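PDB 6K10: aldehyde dehydrogenase from Staphylococcus aureus, which oxidises the aldehyde 4,4'-diaponeurosporen-4-al to 4,4'-diaponeurosporenoic acid with NAD+, a step in the biosynthesis of the carotenoid staphyloxanthin. Local coordinates for residues V128-I133 with G420-K425. The protein carries 1 engineered substitution. Sequence-based numbering, arbitrary orientation.
Sequences VFEPLI and GRYHGK
Helix 126-138 of the NAD-binding Rossmann-type domain of this aldehyde dehydrogenase meets the loop between strand 418-419 and helix 425-430 beside the predicted active site, in a buried contact carried mainly by Glu130 and Tyr422. Glu130 reaches toward the loop with CG anti to its backbone N (chi1 178°), and the chain then bends at chi2 (52°), setting the CH2 group against the tyrosine and the carboxylate over the loop backbone. The CG of Glu130 lies at the edge of the Tyr422 ring, near its plane, 3.5 Å from CE2 and 3.6 Å from CD2 of that ring. Carboxylate and ring planes are 28° apart. Pro131 adds an apolar touch, its CD 4.1 Å from CE2 of Tyr422, approaching the ring obliquely where the helix kinks because the proline N makes no bond to the preceding turn. The side chain of Tyr422 comes about 3 Å, between nearest atoms, from that of Glu217, predicted to be an active-site residue, consistent with a place at the edge of the catalytic centre; Phe192 meets the tyrosine ring edge-to-face. His423 folds back over one face of Tyr422, its CD2 3.6 Å above the plane and offset toward the rim. The same CD2 of His423 comes within 3.9 Å of CG of Glu130, so the glutamate methylene touches both rings. The carboxylate OE1 of Glu130 stands 3.8 Å from CA of His423, but its hydrogen bond goes to Ser427 OG, which also binds His423 N. Ser77 of helix 63-89 holds OE2, so both oxygens of the buried carboxylate are satisfied, and two serine hydroxyls, one on each oxygen, limit its rotation. The same OE1 of Glu130 lies 3.7 Å from Gly424 N, at a residue whose positive phi favours glycine.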
loop_
_atom_site.group_PDB
_atom_site.type_symbol
_atom_site.label_atom_id
_atom_site.label_comp_id
_atom_site.label_asym_id
_atom_site.label_seq_id
_atom_site.Cartn_x
_atom_site.Cartn_y
_atom_site.Cartn_z
ATOM N N VAL A 128 -8.261 6.551 -17.123
ATOM C CA VAL A 128 -8.784 7.663 -16.335
ATOM C C VAL A 128 -9.912 7.207 -15.416
ATOM O O VAL A 128 -9.916 7.511 -14.219
ATOM C CB VAL A 128 -9.248 8.811 -17.262
ATOM C CG1 VAL A 128 -10.192 9.751 -16.514
ATOM C CG2 VAL A 128 -8.065 9.598 -17.799
ATOM N N PHE A 129 -10.864 6.437 -15.950
ATOM C CA PHE A 129 -12.134 6.283 -15.249
ATOM C C PHE A 129 -12.185 5.096 -14.296
ATOM O O PHE A 129 -12.913 5.160 -13.298
ATOM C CB PHE A 129 -13.279 6.226 -16.263
ATOM C CG PHE A 129 -13.599 7.570 -16.871
ATOM C CD1 PHE A 129 -14.437 8.442 -16.203
ATOM C CD2 PHE A 129 -13.051 7.972 -18.075
ATOM C CE1 PHE A 129 -14.733 9.683 -16.723
ATOM C CE2 PHE A 129 -13.345 9.218 -18.600
ATOM C CZ PHE A 129 -14.190 10.074 -17.924
ATOM N N GLU A 130 -11.426 4.019 -14.545
ATOM C CA GLU A 130 -11.380 2.961 -13.540
ATOM C C GLU A 130 -10.752 3.444 -12.229
ATOM O O GLU A 130 -11.325 3.176 -11.162
ATOM C CB GLU A 130 -10.685 1.713 -14.094
ATOM C CG GLU A 130 -10.567 0.599 -13.064
ATOM C CD GLU A 130 -11.901 0.268 -12.400
ATOM O OE1 GLU A 130 -11.915 0.030 -11.171
ATOM O OE2 GLU A 130 -12.937 0.242 -13.098
ATOM N N PRO A 131 -9.617 4.161 -12.232
ATOM C CA PRO A 131 -9.202 4.793 -10.964
ATOM C C PRO A 131 -10.233 5.763 -10.418
ATOM O O PRO A 131 -10.481 5.776 -9.204
ATOM C CB PRO A 131 -7.888 5.504 -11.325
ATOM C CG PRO A 131 -7.437 4.896 -12.579
ATOM C CD PRO A 131 -8.650 4.427 -13.312
ATOM N N LEU A 132 -10.856 6.564 -11.287
ATOM C CA LEU A 132 -11.812 7.568 -10.823
ATOM C C LEU A 132 -12.980 6.930 -10.082
ATOM O O LEU A 132 -13.431 7.452 -9.053
ATOM C CB LEU A 132 -12.327 8.389 -12.002
ATOM C CG LEU A 132 -13.258 9.540 -11.615
ATOM C CD1 LEU A 132 -12.496 10.603 -10.834
ATOM C CD2 LEU A 132 -13.941 10.143 -12.834
ATOM N N ILE A 133 -13.492 5.809 -10.599
ATOM C CA ILE A 133 -14.573 5.098 -9.919
ATOM C C ILE A 133 -14.176 4.793 -8.482
ATOM O O ILE A 133 -14.941 5.030 -7.541
ATOM C CB ILE A 133 -14.936 3.812 -10.681
ATOM C CG1 ILE A 133 -15.507 4.140 -12.059
ATOM C CG2 ILE A 133 -15.934 2.999 -9.885
ATOM C CD1 ILE A 133 -15.477 2.964 -13.010
ATOM N N GLY A 420 1.239 -1.095 -5.671
ATOM C CA GLY A 420 -0.186 -0.871 -5.549
ATOM C C GLY A 420 -0.971 -1.649 -6.590
ATOM O O GLY A 420 -0.418 -2.308 -7.470
ATOM N N ARG A 421 -2.297 -1.560 -6.486
ATOM C CA ARG A 421 -3.179 -2.370 -7.319
ATOM C C ARG A 421 -4.572 -1.760 -7.340
ATOM O O ARG A 421 -4.919 -0.947 -6.487
ATOM C CB ARG A 421 -3.230 -3.811 -6.810
ATOM C CG ARG A 421 -4.058 -3.970 -5.542
ATOM C CD ARG A 421 -3.207 -4.360 -4.351
ATOM N NE ARG A 421 -4.016 -4.615 -3.161
ATOM C CZ ARG A 421 -4.096 -5.798 -2.563
ATOM N NH1 ARG A 421 -4.855 -5.953 -1.486
ATOM N NH2 ARG A 421 -3.420 -6.830 -3.050
ATOM N N TYR A 422 -5.368 -2.164 -8.329
ATOM C CA TYR A 422 -6.751 -1.693 -8.430
ATOM C C TYR A 422 -7.557 -2.687 -9.261
ATOM O O TYR A 422 -7.134 -3.829 -9.463
ATOM C CB TYR A 422 -6.817 -0.258 -8.977
ATOM C CG TYR A 422 -6.470 -0.065 -10.443
ATOM C CD1 TYR A 422 -5.215 -0.397 -10.940
ATOM C CD2 TYR A 422 -7.391 0.488 -11.329
ATOM C CE1 TYR A 422 -4.892 -0.202 -12.276
ATOM C CE2 TYR A 422 -7.080 0.686 -12.667
ATOM C CZ TYR A 422 -5.830 0.339 -13.135
ATOM O OH TYR A 422 -5.519 0.535 -14.463
ATOM N N HIS A 423 -8.710 -2.220 -9.755
ATOM C CA HIS A 423 -9.826 -2.993 -10.303
ATOM C C HIS A 423 -10.794 -3.444 -9.220
ATOM O O HIS A 423 -10.380 -3.914 -8.153
ATOM C CB HIS A 423 -9.384 -4.219 -11.114
ATOM C CG HIS A 423 -8.779 -3.882 -12.434
ATOM N ND1 HIS A 423 -8.417 -4.845 -13.352
ATOM C CD2 HIS A 423 -8.469 -2.689 -12.993
ATOM C CE1 HIS A 423 -7.922 -4.260 -14.426
ATOM N NE2 HIS A 423 -7.939 -2.953 -14.233
ATOM N N GLY A 424 -12.090 -3.303 -9.499
ATOM C CA GLY A 424 -13.108 -3.758 -8.564
ATOM C C GLY A 424 -12.997 -3.070 -7.228
ATOM O O GLY A 424 -12.806 -1.849 -7.150
ATOM N N LYS A 425 -13.107 -3.860 -6.154
ATOM C CA LYS A 425 -12.987 -3.302 -4.811
ATOM C C LYS A 425 -11.582 -2.780 -4.532
ATOM O O LYS A 425 -11.410 -1.888 -3.689
ATOM C CB LYS A 425 -13.391 -4.352 -3.773
ATOM C CG LYS A 425 -13.415 -3.826 -2.343
ATOM C CD LYS A 425 -13.948 -4.839 -1.349
ATOM C CE LYS A 425 -13.996 -4.235 0.049
ATOM N NZ LYS A 425 -12.633 -4.010 0.621
#